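ATP-dependent Clp protease adapter protein ClpS 2 (Agrobacterium tumefaciens, PDB 4YJM) probably tunes the specificity of ClpAP-mediated, ATP-dependent protein degradation, as an N-end-rule adaptor that binds the N-terminal domain of the chaperone ClpA. Local coordinates at residues 29-34 / 93-98; 24-29 / 68-73. One frame throughout, in Å; residues are numbered along the deposited sequence.

From the N terminus, strand 23-29 enters first, as the middle of a three-stranded antiparallel sheet. Its residues 24-29 form interaction 2 with 68-73, closing a loop that holds helices 36-47 and 51-64. The chain runs on from the shared residue Leu29 into 29-34, which meets 93-98 in interaction 1; this longer loop also encloses strand 66-73 and helix 74-91. Because the segments alternate along the chain, the two loops cross rather than nest. The contacts, with centres about 15 Å apart, tie both edge strands to the middle one. Between them, Met27 N and Thr98 O lie 2.9 Å apart, a probable hydrogen bond, while Phe97 and Leu95 pack on Leu28.

Interaction 1 (29-34 / 93-98); sequences LNDDYT and FPLMFT
Asp31 holds its CG in the crowded position between backbone N and carbonyl carbon (chi1 72°), which turns the carboxylate toward the amides that follow it and toward Pro94. Thr34 sets OG1 anti to its carbonyl carbon (chi1 -51°), so that the hydroxyl turns to the same carboxylate. Two backbone amides grip Asp31 OD1: Thr34 N on its syn lone pair at 2.6 Å and Tyr33 N on its anti lone pair at 2.7 Å. The bond from Tyr33 N makes an Asx turn, and that from Thr34 N completes an Asx motif. Thr34 OG1 donates to Asp31 OD2 over 2.8 Å, from above the carboxylate plane. With a water on OD2, four donors hold the group's rotation and would favour its charged form.

The loop follows the central strand of the ClpS fold; in relatives this region borders the N-degron pocket, and a similar placement is likely here. The Pro94 and Asp31 side chains cross at about a right angle, with Pro94 CG 3.8 Å from Asp31 CG and 3.7 Å from Tyr33 CB. That same water also donates to Leu29 O and accepts from Met96 N, bridging the backbones where they stand farther apart, between closer ends. Leu29 N donates directly to Met96 O at 3.0 Å and 162°. Beside that bond the Leu29 and Met96 side chains run the same way, CD1 of Leu29 resting 3.6 Å from CG of Met96.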
loop_
_atom_site.group_PDB
_atom_site.type_symbol
_atom_site.label_atom_id
_atom_site.label_comp_id
_atom_site.label_asym_id
_atom_site.label_seq_id
_atom_site.Cartn_x
_atom_site.Cartn_y
_atom_site.Cartn_z
ATOM N N LEU A 29 5.329 1.250 -1.923
ATOM C CA LEU A 29 6.682 1.589 -2.380
ATOM C C LEU A 29 7.202 2.861 -1.730
ATOM O O LEU A 29 6.445 3.789 -1.484
ATOM C CB LEU A 29 6.748 1.776 -3.905
ATOM C CG LEU A 29 6.205 0.653 -4.791
ATOM C CD1 LEU A 29 6.572 0.967 -6.254
ATOM C CD2 LEU A 29 6.774 -0.702 -4.390
ATOM N N ASN A 30 8.492 2.896 -1.460
ATOM C CA ASN A 30 9.120 4.095 -0.927
ATOM C C ASN A 30 9.140 5.192 -1.965
ATOM O O ASN A 30 9.235 4.909 -3.156
ATOM C CB ASN A 30 10.546 3.795 -0.464
ATOM C CG ASN A 30 11.255 5.026 0.105
ATOM O OD1 ASN A 30 10.837 5.586 1.118
ATOM N ND2 ASN A 30 12.348 5.433 -0.541
ATOM N N ASP A 31 9.018 6.439 -1.511
ATOM C CA ASP A 31 9.415 7.586 -2.332
ATOM C C ASP A 31 9.848 8.757 -1.468
ATOM O O ASP A 31 9.613 8.769 -0.242
ATOM C CB ASP A 31 8.287 8.017 -3.277
ATOM C CG ASP A 31 7.111 8.704 -2.554
ATOM O OD1 ASP A 31 7.290 9.797 -2.000
ATOM O OD2 ASP A 31 6.002 8.141 -2.564
ATOM N N ASP A 32 10.425 9.746 -2.138
ATOM C CA ASP A 32 10.990 10.938 -1.507
ATOM C C ASP A 32 10.041 12.119 -1.384
ATOM O O ASP A 32 10.452 13.162 -0.887
ATOM C CB ASP A 32 12.196 11.455 -2.304
ATOM C CG ASP A 32 13.315 10.456 -2.417
ATOM O OD1 ASP A 32 13.445 9.593 -1.528
ATOM O OD2 ASP A 32 14.085 10.563 -3.399
ATOM N N TYR A 33 8.805 11.995 -1.865
ATOM C CA TYR A 33 8.018 13.202 -2.171
ATOM C C TYR A 33 6.636 13.208 -1.543
ATOM O O TYR A 33 6.062 14.268 -1.317
ATOM C CB TYR A 33 7.883 13.373 -3.686
ATOM C CG TYR A 33 9.178 13.779 -4.332
ATOM C CD1 TYR A 33 9.646 15.084 -4.228
ATOM C CD2 TYR A 33 9.946 12.858 -5.028
ATOM C CE1 TYR A 33 10.839 15.458 -4.802
ATOM C CE2 TYR A 33 11.141 13.228 -5.609
ATOM C CZ TYR A 33 11.582 14.527 -5.492
ATOM O OH TYR A 33 12.772 14.898 -6.066
ATOM N N THR A 34 6.096 12.039 -1.259
ATOM C CA THR A 34 4.768 11.988 -0.671
ATOM C C THR A 34 4.881 12.257 0.819
ATOM O O THR A 34 5.628 11.564 1.508
ATOM C CB THR A 34 4.088 10.609 -0.911
ATOM O OG1 THR A 34 4.150 10.247 -2.308
ATOM C CG2 THR A 34 2.632 10.662 -0.461
ATOM N N PHE A 93 1.206 13.550 -6.088
ATOM C CA PHE A 93 2.294 12.822 -5.443
ATOM C C PHE A 93 2.619 11.545 -6.213
ATOM O O PHE A 93 1.742 10.997 -6.895
ATOM C CB PHE A 93 1.932 12.438 -4.020
ATOM C CG PHE A 93 1.630 13.600 -3.132
ATOM C CD1 PHE A 93 2.449 14.715 -3.099
ATOM C CD2 PHE A 93 0.514 13.567 -2.322
ATOM C CE1 PHE A 93 2.145 15.795 -2.259
ATOM C CE2 PHE A 93 0.212 14.622 -1.480
ATOM C CZ PHE A 93 1.027 15.740 -1.451
ATOM N N PRO A 94 3.869 11.051 -6.087
ATOM C CA PRO A 94 4.287 9.815 -6.760
ATOM C C PRO A 94 3.915 8.545 -5.996
ATOM O O PRO A 94 4.295 7.468 -6.438
ATOM C CB PRO A 94 5.812 9.978 -6.851
ATOM C CG PRO A 94 6.169 10.749 -5.646
ATOM C CD PRO A 94 5.013 11.721 -5.431
ATOM N N LEU A 95 3.190 8.675 -4.881
ATOM C CA LEU A 95 2.752 7.526 -4.079
ATOM C C LEU A 95 2.256 6.356 -4.924
ATOM O O LEU A 95 1.361 6.498 -5.757
ATOM C CB LEU A 95 1.628 7.955 -3.115
ATOM C CG LEU A 95 1.082 6.867 -2.193
ATOM C CD1 LEU A 95 2.169 6.395 -1.224
ATOM C CD2 LEU A 95 -0.083 7.440 -1.453
ATOM N N MET A 96 2.833 5.191 -4.684
ATOM C CA MET A 96 2.532 3.986 -5.453
ATOM C C MET A 96 2.349 2.735 -4.610
ATOM O O MET A 96 3.208 2.397 -3.773
ATOM C CB MET A 96 3.678 3.739 -6.460
ATOM C CG MET A 96 3.487 2.492 -7.338
ATOM S SD MET A 96 2.082 2.631 -8.457
ATOM C CE MET A 96 2.529 4.114 -9.315
ATOM N N PHE A 97 1.206 2.067 -4.812
ATOM C CA PHE A 97 0.947 0.736 -4.278
ATOM C C PHE A 97 0.907 -0.255 -5.439
ATOM O O PHE A 97 0.355 0.065 -6.487
ATOM C CB PHE A 97 -0.349 0.673 -3.523
ATOM C CG PHE A 97 -0.366 1.489 -2.266
ATOM C CD1 PHE A 97 -0.341 0.864 -1.042
ATOM C CD2 PHE A 97 -0.449 2.886 -2.315
ATOM C CE1 PHE A 97 -0.379 1.616 0.129
ATOM C CE2 PHE A 97 -0.501 3.632 -1.156
ATOM C CZ PHE A 97 -0.463 3.009 0.051
ATOM N N THR A 98 1.506 -1.435 -5.253
ATOM C CA THR A 98 1.559 -2.447 -6.318
ATOM C C THR A 98 1.025 -3.773 -5.780
ATOM O O THR A 98 0.825 -3.914 -4.581
ATOM C CB THR A 98 3.003 -2.654 -6.842
ATOM O OG1 THR A 98 3.797 -3.207 -5.784
ATOM C CG2 THR A 98 3.640 -1.359 -7.233
HETATM O O HOH W 1 5.562 5.551 -3.322
#

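Interaction 2 (24-29 / 68-73)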
loop_
_atom_site.group_PDB
_atom_site.type_symbol
_atom_site.label_atom_id
_atom_site.label_comp_id
_atom_site.label_asym_id
_atom_site.label_seq_id
_atom_site.Cartn_x
_atom_site.Cartn_y
_atom_site.Cartn_z
ATOM N N TYR A 24 -2.456 -12.386 -3.238
ATOM C CA TYR A 24 -1.574 -11.330 -3.728
ATOM C C TYR A 24 -1.241 -10.349 -2.611
ATOM O O TYR A 24 -2.111 -9.901 -1.860
ATOM C CB TYR A 24 -2.211 -10.585 -4.914
ATOM C CG TYR A 24 -2.011 -11.302 -6.217
ATOM C CD1 TYR A 24 -2.585 -12.543 -6.445
ATOM C CD2 TYR A 24 -1.214 -10.761 -7.221
ATOM C CE1 TYR A 24 -2.364 -13.244 -7.628
ATOM C CE2 TYR A 24 -1.004 -11.445 -8.426
ATOM C CZ TYR A 24 -1.604 -12.691 -8.621
ATOM O OH TYR A 24 -1.418 -13.402 -9.801
ATOM N N LYS A 25 0.039 -10.051 -2.489
ATOM C CA LYS A 25 0.496 -9.012 -1.568
ATOM C C LYS A 25 0.166 -7.653 -2.154
ATOM O O LYS A 25 0.352 -7.433 -3.349
ATOM C CB LYS A 25 2.002 -9.118 -1.351
ATOM C CG LYS A 25 2.465 -10.446 -0.812
ATOM C CD LYS A 25 3.973 -10.499 -0.583
ATOM C CE LYS A 25 4.705 -10.533 -1.873
ATOM N NZ LYS A 25 6.144 -10.898 -1.715
ATOM N N VAL A 26 -0.328 -6.749 -1.331
ATOM C CA VAL A 26 -0.326 -5.334 -1.691
ATOM C C VAL A 26 0.907 -4.692 -1.048
ATOM O O VAL A 26 1.076 -4.782 0.167
ATOM C CB VAL A 26 -1.622 -4.624 -1.211
ATOM C CG1 VAL A 26 -1.580 -3.145 -1.564
ATOM C CG2 VAL A 26 -2.836 -5.304 -1.815
ATOM N N MET A 27 1.735 -4.058 -1.866
ATOM C CA MET A 27 3.010 -3.460 -1.459
ATOM C C MET A 27 2.893 -1.956 -1.514
ATOM O O MET A 27 2.444 -1.425 -2.499
ATOM C CB MET A 27 4.181 -3.870 -2.392
ATOM C CG MET A 27 4.330 -5.372 -2.663
ATOM S SD MET A 27 4.649 -6.230 -1.145
ATOM C CE MET A 27 6.377 -5.774 -0.840
ATOM N N LEU A 28 3.330 -1.284 -0.466
ATOM C CA LEU A 28 3.655 0.143 -0.514
ATOM C C LEU A 28 5.106 0.357 -0.950
ATOM O O LEU A 28 6.036 -0.238 -0.366
ATOM C CB LEU A 28 3.432 0.762 0.872
ATOM C CG LEU A 28 4.011 2.174 1.033
ATOM C CD1 LEU A 28 3.176 3.181 0.230
ATOM C CD2 LEU A 28 4.100 2.556 2.495
ATOM N N LEU A 29 5.329 1.250 -1.923
ATOM C CA LEU A 29 6.682 1.589 -2.380
ATOM C C LEU A 29 7.202 2.861 -1.730
ATOM O O LEU A 29 6.445 3.789 -1.484
ATOM C CB LEU A 29 6.748 1.776 -3.905
ATOM C CG LEU A 29 6.205 0.653 -4.791
ATOM C CD1 LEU A 29 6.572 0.967 -6.254
ATOM C CD2 LEU A 29 6.774 -0.702 -4.390
ATOM N N VAL A 68 4.945 -4.809 2.737
ATOM C CA VAL A 68 3.649 -5.462 2.570
ATOM C C VAL A 68 2.619 -4.797 3.438
ATOM O O VAL A 68 2.844 -4.607 4.633
ATOM C CB VAL A 68 3.703 -6.973 2.931
ATOM C CG1 VAL A 68 2.326 -7.631 2.703
ATOM C CG2 VAL A 68 4.759 -7.682 2.077
ATOM N N VAL A 69 1.469 -4.512 2.851
ATOM C CA VAL A 69 0.336 -3.884 3.550
ATOM C C VAL A 69 -0.698 -4.916 3.977
ATOM O O VAL A 69 -1.101 -4.970 5.136
ATOM C CB VAL A 69 -0.327 -2.825 2.651
ATOM C CG1 VAL A 69 -1.510 -2.142 3.363
ATOM C CG2 VAL A 69 0.695 -1.789 2.299
ATOM N N VAL A 70 -1.051 -5.782 3.036
ATOM C CA VAL A 70 -2.063 -6.805 3.219
ATOM C C VAL A 70 -1.809 -7.900 2.167
ATOM O O VAL A 70 -1.163 -7.628 1.155
ATOM C CB VAL A 70 -3.479 -6.211 3.101
ATOM C CG1 VAL A 70 -3.745 -5.709 1.674
ATOM C CG2 VAL A 70 -4.537 -7.199 3.539
ATOM N N VAL A 71 -2.307 -9.111 2.410
ATOM C CA VAL A 71 -2.244 -10.186 1.402
ATOM C C VAL A 71 -3.676 -10.733 1.275
ATOM O O VAL A 71 -4.298 -11.165 2.252
ATOM C CB VAL A 71 -1.291 -11.302 1.794
ATOM C CG1 VAL A 71 -1.087 -12.282 0.607
ATOM C CG2 VAL A 71 0.057 -10.763 2.335
ATOM N N CYS A 72 -4.241 -10.639 0.066
ATOM C CA CYS A 72 -5.658 -10.947 -0.110
ATOM C C CYS A 72 -5.939 -11.458 -1.525
ATOM O O CYS A 72 -5.034 -11.600 -2.333
ATOM C CB CYS A 72 -6.517 -9.716 0.183
ATOM S SG CYS A 72 -6.135 -8.283 -0.845
ATOM N N GLU A 73 -7.199 -11.761 -1.788
ATOM C CA GLU A 73 -7.637 -12.246 -3.096
ATOM C C GLU A 73 -7.177 -11.279 -4.197
ATOM O O GLU A 73 -7.202 -10.056 -4.015
ATOM C CB GLU A 73 -9.177 -12.387 -3.104
ATOM C CG GLU A 73 -9.808 -12.634 -4.478
ATOM C CD GLU A 73 -11.336 -12.721 -4.434
ATOM O OE1 GLU A 73 -11.930 -12.394 -3.388
ATOM O OE2 GLU A 73 -11.940 -13.117 -5.451
#
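Four backbone hydrogen bonds join 24-29, in the middle strand of the antiparallel ClpS sheet, to 68-73 in an edge strand, which carries a classic beta bulge. Tyr24 and Cys72 form a hydrogen-bonded pair: Tyr24 N reaches Cys72 O at 2.8 Å in the carbonyl plane, whereas Cys72 N meets Tyr24 O from above its plane, at 3.0 Å. Val26 then faces two residues, donating from N to Val70 O at 2.8 Å and accepting at O from Val69 N at 2.7 Å, both nearly along the C=O axis. This pattern, with the near-helical backbone of Val69 (phi -99°, psi -48°), defines the bulge, Val69 and Val70 opposite Val26.

The bulge shifts the register, so that Met27 pairs with Val68. Val26 and Val70 lie side by side, CG2 of Val26 3.6 Å from CG1 of Val70, on the face where Phe47 of helix 36-47 touches both. Lys25 and Val71 run alongside each other on the other face, CG of Lys25 4.0 Å from CG2 of Val71, while the lysine amine leaves to form a salt bridge with Glu100. Bends at chi2 and chi3 curl Met27 obliquely across Val68, setting its SD 3.5 Å from Val68 CG2.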